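Local coordinates for protein putative TetR-family transcriptional regulator (Bordetella parapertussis 12822, PDB 3CCY) that probably binds cis-regulatory DNA through an N-terminal helix-turn-helix domain and acts as a dimeric transcriptional regulator of the TetR family, at residues H69-L74 with I128-E133; E75-V80 with K96-I101; R90-V95 with R188-F193. One frame throughout, in Å; residues are numbered along the deposited sequence. Where two conformers were deposited one is given.

All three contacts pair helices of one all-helical chain. Contacts 1 and 2 share helix 58-81, and contacts 2 and 3 share helix 87-115. Contact 1 joins helix 58-81 to helix 122-145, contact 2 joins it to helix 87-115, and contact 3 joins helix 87-115 to helix 182-195. Along the chain contact 2 is nested within the loop closed by contact 1, while contact 3 crosses both. Centres of contacts 1 and 2 lie 11 Å apart, those of 2 and 3 12 Å, and those of 1 and 3 20 Å. The series therefore runs through the regulatory-domain bundle to a helix that meets the second subunit.

Contact 1: residues H69-L74 with I128-E133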
loop_
_atom_site.group_PDB
_atom_site.type_symbol
_atom_site.label_atom_id
_atom_site.label_comp_id
_atom_site.label_asym_id
_atom_site.label_seq_id
_atom_site.Cartn_x
_atom_site.Cartn_y
_atom_site.Cartn_z
ATOM N N HIS A 69 11.736 -9.380 -12.084
ATOM C CA HIS A 69 11.722 -8.117 -11.394
ATOM C C HIS A 69 12.304 -8.164 -9.967
ATOM O O HIS A 69 13.070 -7.261 -9.577
ATOM C CB HIS A 69 10.301 -7.567 -11.333
ATOM C CG HIS A 69 10.224 -6.226 -10.692
ATOM N ND1 HIS A 69 10.573 -5.073 -11.356
ATOM C CD2 HIS A 69 9.847 -5.849 -9.448
ATOM C CE1 HIS A 69 10.410 -4.042 -10.548
ATOM N NE2 HIS A 69 9.985 -4.489 -9.383
ATOM N N VAL A 70 11.903 -9.155 -9.174
ATOM C CA VAL A 70 12.452 -9.290 -7.816
ATOM C C VAL A 70 13.919 -9.740 -7.886
ATOM O O VAL A 70 14.732 -9.270 -7.094
ATOM C CB VAL A 70 11.586 -10.180 -6.855
ATOM C CG1 VAL A 70 11.674 -11.643 -7.180
ATOM C CG2 VAL A 70 11.965 -9.926 -5.352
ATOM N N ASP A 71 14.265 -10.591 -8.867
ATOM C CA ASP A 71 15.660 -10.999 -9.044
ATOM C C ASP A 71 16.537 -9.777 -9.331
ATOM O O ASP A 71 17.605 -9.633 -8.762
ATOM C CB ASP A 71 15.820 -12.067 -10.149
ATOM C CG ASP A 71 15.426 -13.461 -9.680
ATOM O OD1 ASP A 71 15.193 -13.658 -8.471
ATOM O OD2 ASP A 71 15.337 -14.375 -10.523
ATOM N N SER A 72 16.055 -8.879 -10.176
ATOM C CA SER A 72 16.795 -7.647 -10.499
ATOM C C SER A 72 16.984 -6.744 -9.275
ATOM O O SER A 72 18.086 -6.227 -9.024
ATOM C CB SER A 72 16.070 -6.884 -11.596
ATOM O OG SER A 72 16.986 -6.174 -12.397
ATOM N N LEU A 73 15.906 -6.558 -8.516
ATOM C CA LEU A 73 15.935 -5.727 -7.344
ATOM C C LEU A 73 16.959 -6.283 -6.325
ATOM O O LEU A 73 17.749 -5.530 -5.742
ATOM C CB LEU A 73 14.528 -5.675 -6.752
ATOM C CG LEU A 73 14.079 -4.546 -5.845
ATOM C CD1 LEU A 73 14.730 -3.194 -6.153
ATOM C CD2 LEU A 73 12.534 -4.452 -5.904
ATOM N N LEU A 74 16.931 -7.603 -6.118
ATOM C CA LEU A 74 17.865 -8.267 -5.213
ATOM C C LEU A 74 19.322 -8.090 -5.633
ATOM O O LEU A 74 20.159 -7.797 -4.798
ATOM C CB LEU A 74 17.529 -9.769 -5.058
ATOM C CG LEU A 74 16.308 -10.079 -4.158
ATOM C CD1 LEU A 74 15.925 -11.554 -4.288
ATOM C CD2 LEU A 74 16.544 -9.742 -2.667
ATOM N N ILE A 128 7.521 -15.058 -2.480
ATOM C CA ILE A 128 7.415 -14.515 -1.126
ATOM C C ILE A 128 8.778 -14.635 -0.420
ATOM O O ILE A 128 9.155 -13.756 0.359
ATOM C CB ILE A 128 6.316 -15.227 -0.279
ATOM C CG1 ILE A 128 4.924 -14.787 -0.756
ATOM C CG2 ILE A 128 6.440 -14.836 1.216
ATOM C CD1 ILE A 128 3.768 -15.684 -0.265
ATOM N N ALA A 129 9.493 -15.728 -0.678
ATOM C CA ALA A 129 10.813 -15.903 -0.093
ATOM C C ALA A 129 11.794 -14.815 -0.567
ATOM O O ALA A 129 12.614 -14.337 0.210
ATOM C CB ALA A 129 11.359 -17.270 -0.393
ATOM N N LYS A 130 11.721 -14.450 -1.846
ATOM C CA LYS A 130 12.572 -13.396 -2.397
ATOM C C LYS A 130 12.232 -12.021 -1.844
ATOM O O LYS A 130 13.119 -11.214 -1.625
ATOM C CB LYS A 130 12.550 -13.423 -3.913
ATOM C CG LYS A 130 13.343 -14.620 -4.465
ATOM C CD LYS A 130 13.176 -14.762 -5.967
ATOM C CE LYS A 130 13.924 -15.984 -6.511
ATOM N NZ LYS A 130 15.325 -15.628 -6.836
ATOM N N GLN A 131 10.941 -11.767 -1.617
ATOM C CA GLN A 131 10.490 -10.533 -0.998
ATOM C C GLN A 131 11.007 -10.440 0.441
ATOM O O GLN A 131 11.333 -9.376 0.918
ATOM C CB GLN A 131 8.953 -10.466 -1.015
ATOM C CG GLN A 131 8.373 -9.807 -2.273
ATOM C CD GLN A 131 6.844 -9.776 -2.263
ATOM O OE1 GLN A 131 6.204 -10.698 -1.768
ATOM N NE2 GLN A 131 6.265 -8.716 -2.801
ATOM N N ARG A 132 11.074 -11.573 1.125
ATOM C CA ARG A 132 11.610 -11.607 2.484
ATOM C C ARG A 132 13.119 -11.282 2.522
ATOM O O ARG A 132 13.591 -10.595 3.433
ATOM C CB ARG A 132 11.343 -12.964 3.103
ATOM C CG ARG A 132 9.946 -13.102 3.683
ATOM C CD ARG A 132 9.734 -14.530 4.116
ATOM N NE ARG A 132 8.353 -14.812 4.501
ATOM C CZ ARG A 132 7.752 -15.986 4.305
ATOM N NH1 ARG A 132 8.402 -16.979 3.691
ATOM N NH2 ARG A 132 6.493 -16.162 4.699
ATOM N N GLU A 133 13.863 -11.767 1.524
ATOM C CA GLU A 133 15.273 -11.409 1.349
ATOM C C GLU A 133 15.489 -9.902 1.251
ATOM O O GLU A 133 16.394 -9.359 1.863
ATOM C CB GLU A 133 15.850 -12.079 0.088
ATOM C CG GLU A 133 15.891 -13.577 0.175
ATOM C CD GLU A 133 16.573 -14.216 -1.035
ATOM O OE1 GLU A 133 17.712 -13.830 -1.355
ATOM O OE2 GLU A 133 15.967 -15.092 -1.671
#
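Lys130 starts with CG anti to its carbonyl carbon, and its chain bends at the end, where chi4 of -87° places NZ near Asp71. In Asp71, CG also lies anti to the carbonyl carbon. The two side chains meet in a salt bridge, with Lys130 NZ 2.6 Å from Asp71 OD1. The ammonium reaches this oxygen on its syn side, 19° out of the carboxylate plane. OD2 is much farther from NZ, so one oxygen carries the bond. The bridge is partly exposed and lies beside an apolar layer.

The aliphatic part of Lys130 belongs to that layer. Val70 points toward the opposite helix, and both its methyls touch Lys130 CB. Val70 CG2 is 3.8 Å from Lys130 CB, and Val70 CG1 also reaches Lys130 CD, at 3.7 Å. Lys130 thus packs through CB and CD and pairs through NZ.

The segments are parts of helices 58-81 and 122-145 in the TetR-type fold. Helix 58-81 follows the predicted helix-turn-helix region and packs here on a helix of the C-terminal regulatory domain. The axes of the two segments run nearly parallel, at 21°, and approach to 10.0 Å.

One turn after Val70, Leu74 continues the apolar layer. Its side chain crosses Lys130 and Glu133 at about a right angle. Leu74 CD1 is 3.9 Å from Lys130 CB, and Leu74 CD2 is 3.7 Å from Glu133 CB. Farther along helix 122-145, Leu134 and Tyr137 also touch Leu74. Glu133 OE1 has a weak, long ion pair with Arg78.

Contact 2: residues E75-V80 with K96-I101; sequences ERCRQV and KLFLEI
Cys77 puts its sulfur against the rim of the Phe98 ring, a sulfur-aromatic contact made edge-on. The SG atom of Cys77 is 4.5 Å from the centroid of the Phe98 ring and 82° off the ring normal. It therefore lies close to the ring plane. Ring atoms CE1 and CZ of Phe98 do the touching, and Cys77 SG comes to 3.2 Å from Phe98 CE1. This close value is doubtful, because Cys77 was modelled in two conformers. The CB of Phe98 points away from helix 58-81, but the ring returns toward it.

Leu97 is the main apolar residue. Its CG is anti to the backbone N, and its two methyls divide the work. Leu97 CD2 rests on the backbone of the other helix, 3.5 Å from Cys77 N. Leu97 CD1 packs 3.9 Å from Arg76 CB and also covers one face of the Arg76 guanidinium, offset toward the rim. Val80 CG2 touches Leu97 CD2 more loosely.

In Arg76, chi3 of 68° bends the chain at NE. The guanidinium lies with Glu100 OE2 at its edge, in a salt bridge. The modelled separation of Arg76 NH2 and Glu100 OE2, 2.4 Å, is very short. Arg76 has two deposited conformers, so that value is doubtful. In the same conformer Arg76 NH1 packs 3.7 Å from Ile101 CG1.

The segment axes make an angle of 149°, roughly antiparallel here, in two successive helices of the TetR-type bundle, 58-81 and 87-115. Leu134 and Tyr137 of helix 122-145 touch Cys77, and Leu134 and Val138 touch Phe98. The sulfur and ring thus lie where these three helices meet.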
loop_
_atom_site.group_PDB
_atom_site.type_symbol
_atom_site.label_atom_id
_atom_site.label_comp_id
_atom_site.label_asym_id
_atom_site.label_seq_id
_atom_site.Cartn_x
_atom_site.Cartn_y
_atom_site.Cartn_z
ATOM N N GLU A 75 19.621 -8.249 -6.918
ATOM C CA GLU A 75 20.997 -8.121 -7.374
ATOM C C GLU A 75 21.458 -6.686 -7.199
ATOM O O GLU A 75 22.544 -6.461 -6.686
ATOM C CB GLU A 75 21.189 -8.555 -8.825
ATOM C CG GLU A 75 22.536 -9.273 -9.136
ATOM C CD GLU A 75 23.603 -9.338 -7.975
ATOM O OE1 GLU A 75 24.405 -8.368 -7.826
ATOM O OE2 GLU A 75 23.669 -10.394 -7.257
ATOM N N ARG A 76 20.615 -5.720 -7.561
ATOM C CA ARG A 76 21.030 -4.332 -7.465
ATOM C C ARG A 76 21.232 -3.875 -6.032
ATOM O O ARG A 76 22.158 -3.111 -5.767
ATOM C CB ARG A 76 20.151 -3.440 -8.327
ATOM C CG ARG A 76 20.357 -3.834 -9.810
ATOM C CD ARG A 76 19.462 -3.130 -10.771
ATOM N NE ARG A 76 19.781 -1.711 -10.840
ATOM C CZ ARG A 76 18.956 -0.790 -11.317
ATOM N NH1 ARG A 76 17.777 -1.153 -11.796
ATOM N NH2 ARG A 76 19.311 0.487 -11.288
ATOM N N CYS A 77 20.396 -4.378 -5.120
ATOM C CA CYS A 77 20.558 -4.172 -3.673
ATOM C C CYS A 77 21.907 -4.672 -3.178
ATOM O O CYS A 77 22.555 -4.039 -2.341
ATOM C CB CYS A 77 19.488 -4.938 -2.893
ATOM S SG CYS A 77 17.952 -4.106 -2.677
ATOM N N ARG A 78 22.284 -5.854 -3.625
ATOM C CA ARG A 78 23.557 -6.427 -3.238
ATOM C C ARG A 78 24.717 -5.542 -3.679
ATOM O O ARG A 78 25.636 -5.306 -2.887
ATOM C CB ARG A 78 23.730 -7.846 -3.803
ATOM C CG ARG A 78 22.878 -8.859 -3.078
ATOM C CD ARG A 78 23.050 -10.292 -3.662
ATOM N NE ARG A 78 21.794 -11.008 -3.395
ATOM C CZ ARG A 78 20.996 -11.502 -4.344
ATOM N NH1 ARG A 78 19.879 -12.137 -3.985
ATOM N NH2 ARG A 78 21.330 -11.399 -5.643
ATOM N N GLN A 79 24.683 -5.059 -4.920
ATOM C CA GLN A 79 25.745 -4.162 -5.410
ATOM C C GLN A 79 25.843 -2.913 -4.535
ATOM O O GLN A 79 26.930 -2.446 -4.254
ATOM C CB GLN A 79 25.527 -3.722 -6.854
ATOM C CG GLN A 79 25.401 -4.798 -7.895
ATOM C CD GLN A 79 24.811 -4.239 -9.214
ATOM O OE1 GLN A 79 25.344 -3.281 -9.802
ATOM N NE2 GLN A 79 23.704 -4.841 -9.676
ATOM N N VAL A 80 24.703 -2.360 -4.129
ATOM C CA VAL A 80 24.688 -1.249 -3.198
ATOM C C VAL A 80 25.305 -1.650 -1.854
ATOM O O VAL A 80 26.173 -0.937 -1.332
ATOM C CB VAL A 80 23.258 -0.682 -3.014
ATOM C CG1 VAL A 80 23.191 0.303 -1.865
ATOM C CG2 VAL A 80 22.794 0.035 -4.291
ATOM N N LYS A 96 17.052 5.132 -2.638
ATOM C CA LYS A 96 17.159 5.784 -3.959
ATOM C C LYS A 96 17.016 4.716 -5.039
ATOM O O LYS A 96 16.371 4.949 -6.053
ATOM C CB LYS A 96 18.517 6.439 -4.110
ATOM C CG LYS A 96 18.658 7.777 -3.431
ATOM C CD LYS A 96 20.013 8.454 -3.784
ATOM C CE LYS A 96 19.978 9.838 -3.082
ATOM N NZ LYS A 96 21.110 10.656 -3.424
ATOM N N LEU A 97 17.595 3.538 -4.806
ATOM C CA LEU A 97 17.442 2.417 -5.764
ATOM C C LEU A 97 15.972 2.008 -5.948
ATOM O O LEU A 97 15.500 1.847 -7.089
ATOM C CB LEU A 97 18.277 1.202 -5.339
ATOM C CG LEU A 97 18.013 -0.132 -6.020
ATOM C CD1 LEU A 97 18.520 -0.024 -7.458
ATOM C CD2 LEU A 97 18.712 -1.288 -5.270
ATOM N N PHE A 98 15.260 1.833 -4.832
ATOM C CA PHE A 98 13.859 1.387 -4.925
ATOM C C PHE A 98 13.018 2.390 -5.691
ATOM O O PHE A 98 12.192 2.012 -6.543
ATOM C CB PHE A 98 13.257 1.022 -3.540
ATOM C CG PHE A 98 13.928 -0.170 -2.870
ATOM C CD1 PHE A 98 14.885 -0.916 -3.533
ATOM C CD2 PHE A 98 13.581 -0.564 -1.598
ATOM C CE1 PHE A 98 15.492 -2.009 -2.921
ATOM C CE2 PHE A 98 14.192 -1.674 -0.981
ATOM C CZ PHE A 98 15.129 -2.388 -1.641
ATOM N N LEU A 99 13.246 3.674 -5.440
ATOM C CA LEU A 99 12.484 4.706 -6.124
ATOM C C LEU A 99 12.911 4.898 -7.562
ATOM O O LEU A 99 12.104 5.278 -8.404
ATOM C CB LEU A 99 12.483 6.027 -5.327
ATOM C CG LEU A 99 11.710 5.926 -4.005
ATOM C CD1 LEU A 99 11.729 7.258 -3.310
ATOM C CD2 LEU A 99 10.243 5.467 -4.198
ATOM N N GLU A 100 14.176 4.608 -7.861
ATOM C CA GLU A 100 14.642 4.608 -9.230
ATOM C C GLU A 100 13.902 3.523 -10.056
ATOM O O GLU A 100 13.453 3.771 -11.193
ATOM C CB GLU A 100 16.165 4.417 -9.260
ATOM C CG GLU A 100 16.765 4.274 -10.650
ATOM C CD GLU A 100 17.965 3.335 -10.685
ATOM O OE1 GLU A 100 18.889 3.436 -9.826
ATOM O OE2 GLU A 100 17.999 2.492 -11.595
ATOM N N ILE A 101 13.803 2.329 -9.476
ATOM C CA ILE A 101 13.111 1.204 -10.088
ATOM C C ILE A 101 11.606 1.496 -10.336
ATOM O O ILE A 101 11.051 1.122 -11.380
ATOM C CB ILE A 101 13.455 -0.096 -9.334
ATOM C CG1 ILE A 101 14.958 -0.381 -9.552
ATOM C CG2 ILE A 101 12.581 -1.265 -9.794
ATOM C CD1 ILE A 101 15.507 -1.591 -8.817
#

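Contact 3: residues R90-V95 with R188-F193; sequences RFLQIV and RTVQLF
Within the C-terminal regulatory domain of the TetR-type fold, helices 87-115 and 182-195 pack through Phe91, Leu92 and Val95 on one side and Val190 on the other. Val190 points toward helix 87-115. Both its methyls touch Phe91, and CG2 also meets Leu92 and Val95. This CG2, anti to the carbonyl carbon, lies 3.7 Å from Leu92 CD1 and 3.7 Å from Val95 CG2. Leu92 crosses Val190 at about a right angle, while Val95 slides past it in the opposite direction.

Phe91 CG is anti to the backbone N (chi1 179°), beside the carbonyl carbon. Phe91 CE2 is 3.9 Å from Val190 CG2, and Val190 CG1 lies near both CD2 and CE2. Val95 CG2 also sits above one face of the Phe91 ring, offset toward the rim.

The axes of the two segments make an angle of 133° and approach to 10.0 Å. Helix 182-195 also faces the second subunit of the dimer: Arg188 forms a salt bridge with Asp159 of that subunit, and the Phe193 ring meets Tyr197 of that subunit.

Near the ends of the contact the packing is lighter. Val95 CG1 is 4.3 Å from Thr189 CG2, while Thr189 OG1 hydrogen-bonds to Leu185 O. Phe91 CZ reaches Phe193 CD2 at 4.4 Å, and Phe163 of helix 153-168 meets both rings.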
loop_
_atom_site.group_PDB
_atom_site.type_symbol
_atom_site.label_atom_id
_atom_site.label_comp_id
_atom_site.label_asym_id
_atom_site.label_seq_id
_atom_site.Cartn_x
_atom_site.Cartn_y
_atom_site.Cartn_z
ATOM N N ARG A 90 24.732 3.685 2.696
ATOM C CA ARG A 90 24.159 2.450 2.133
ATOM C C ARG A 90 22.660 2.483 2.229
ATOM O O ARG A 90 21.983 2.094 1.280
ATOM C CB ARG A 90 24.708 1.186 2.816
ATOM C CG ARG A 90 26.158 0.788 2.353
ATOM C CD ARG A 90 26.529 -0.692 2.676
ATOM N NE ARG A 90 26.285 -0.992 4.077
ATOM C CZ ARG A 90 27.179 -0.874 5.059
ATOM N NH1 ARG A 90 28.417 -0.497 4.814
ATOM N NH2 ARG A 90 26.807 -1.147 6.298
ATOM N N PHE A 91 22.127 2.933 3.375
ATOM C CA PHE A 91 20.691 2.978 3.583
ATOM C C PHE A 91 20.040 3.938 2.583
ATOM O O PHE A 91 19.072 3.567 1.913
ATOM C CB PHE A 91 20.287 3.348 5.027
ATOM C CG PHE A 91 18.781 3.412 5.241
ATOM C CD1 PHE A 91 17.987 2.264 5.152
ATOM C CD2 PHE A 91 18.150 4.621 5.527
ATOM C CE1 PHE A 91 16.591 2.343 5.330
ATOM C CE2 PHE A 91 16.777 4.719 5.696
ATOM C CZ PHE A 91 15.975 3.568 5.595
ATOM N N LEU A 92 20.574 5.158 2.485
ATOM C CA LEU A 92 20.033 6.168 1.549
ATOM C C LEU A 92 20.138 5.652 0.087
ATOM O O LEU A 92 19.217 5.843 -0.690
ATOM C CB LEU A 92 20.788 7.517 1.692
ATOM C CG LEU A 92 20.431 8.575 0.639
ATOM C CD1 LEU A 92 18.947 8.913 0.677
ATOM C CD2 LEU A 92 21.314 9.857 0.724
ATOM N N GLN A 93 21.247 4.988 -0.253
ATOM C CA GLN A 93 21.398 4.409 -1.589
ATOM C C GLN A 93 20.368 3.306 -1.894
ATOM O O GLN A 93 19.859 3.193 -3.017
ATOM C CB GLN A 93 22.843 3.949 -1.845
ATOM C CG GLN A 93 23.820 5.096 -2.115
ATOM C CD GLN A 93 25.279 4.642 -2.236
ATOM O OE1 GLN A 93 26.131 5.386 -2.755
ATOM N NE2 GLN A 93 25.576 3.429 -1.780
ATOM N N ILE A 94 20.051 2.484 -0.899
ATOM C CA ILE A 94 19.000 1.501 -1.061
ATOM C C ILE A 94 17.650 2.168 -1.332
ATOM O O ILE A 94 16.913 1.748 -2.215
ATOM C CB ILE A 94 18.856 0.581 0.211
ATOM C CG1 ILE A 94 20.050 -0.353 0.327
ATOM C CG2 ILE A 94 17.464 -0.147 0.214
ATOM C CD1 ILE A 94 20.130 -1.035 1.723
ATOM N N VAL A 95 17.308 3.211 -0.586
ATOM C CA VAL A 95 16.004 3.840 -0.820
ATOM C C VAL A 95 15.957 4.497 -2.242
ATOM O O VAL A 95 14.955 4.430 -2.928
ATOM C CB VAL A 95 15.682 4.897 0.272
ATOM C CG1 VAL A 95 14.290 5.578 0.008
ATOM C CG2 VAL A 95 15.730 4.227 1.663
ATOM N N ARG A 188 14.201 12.899 1.054
ATOM C CA ARG A 188 13.125 13.304 1.955
ATOM C C ARG A 188 12.641 12.148 2.845
ATOM O O ARG A 188 12.503 12.321 4.050
ATOM C CB ARG A 188 11.916 13.773 1.153
ATOM C CG ARG A 188 10.795 14.440 2.045
ATOM C CD ARG A 188 11.294 15.762 2.520
ATOM N NE ARG A 188 10.259 16.613 3.114
ATOM C CZ ARG A 188 10.470 17.887 3.428
ATOM N NH1 ARG A 188 11.657 18.426 3.180
ATOM N NH2 ARG A 188 9.525 18.609 3.988
ATOM N N THR A 189 12.293 11.020 2.227
ATOM C CA THR A 189 11.890 9.785 2.941
ATOM C C THR A 189 12.906 9.374 4.040
ATOM O O THR A 189 12.549 9.107 5.195
ATOM C CB THR A 189 11.714 8.641 1.937
ATOM O OG1 THR A 189 10.706 9.032 0.993
ATOM C CG2 THR A 189 11.310 7.325 2.637
ATOM N N VAL A 190 14.168 9.364 3.683
ATOM C CA VAL A 190 15.219 9.069 4.652
ATOM C C VAL A 190 15.393 10.115 5.752
ATOM O O VAL A 190 15.524 9.746 6.928
ATOM C CB VAL A 190 16.562 8.828 3.923
ATOM C CG1 VAL A 190 17.721 8.661 4.916
ATOM C CG2 VAL A 190 16.447 7.581 3.052
ATOM N N GLN A 191 15.426 11.406 5.390
ATOM C CA GLN A 191 15.506 12.469 6.414
ATOM C C GLN A 191 14.326 12.317 7.427
ATOM O O GLN A 191 14.517 12.393 8.640
ATOM C CB GLN A 191 15.480 13.898 5.751
ATOM C CG GLN A 191 16.763 14.237 4.900
ATOM C CD GLN A 191 16.535 15.377 3.834
ATOM O OE1 GLN A 191 15.475 16.068 3.822
ATOM N NE2 GLN A 191 17.527 15.545 2.919
ATOM N N LEU A 192 13.106 12.150 6.906
ATOM C CA LEU A 192 11.918 12.021 7.748
ATOM C C LEU A 192 12.023 10.783 8.647
ATOM O O LEU A 192 11.846 10.885 9.888
ATOM C CB LEU A 192 10.648 11.928 6.883
ATOM C CG LEU A 192 10.134 13.175 6.143
ATOM C CD1 LEU A 192 9.202 12.744 4.986
ATOM C CD2 LEU A 192 9.360 14.089 7.098
ATOM N N PHE A 193 12.275 9.628 8.030
ATOM C CA PHE A 193 12.310 8.341 8.766
ATOM C C PHE A 193 13.428 8.329 9.824
ATOM O O PHE A 193 13.181 7.964 10.949
ATOM C CB PHE A 193 12.463 7.110 7.839
ATOM C CG PHE A 193 12.327 5.788 8.594
ATOM C CD1 PHE A 193 11.083 5.358 9.036
ATOM C CD2 PHE A 193 13.443 5.030 8.911
ATOM C CE1 PHE A 193 10.941 4.163 9.771
ATOM C CE2 PHE A 193 13.302 3.843 9.642
ATOM C CZ PHE A 193 12.049 3.429 10.065
#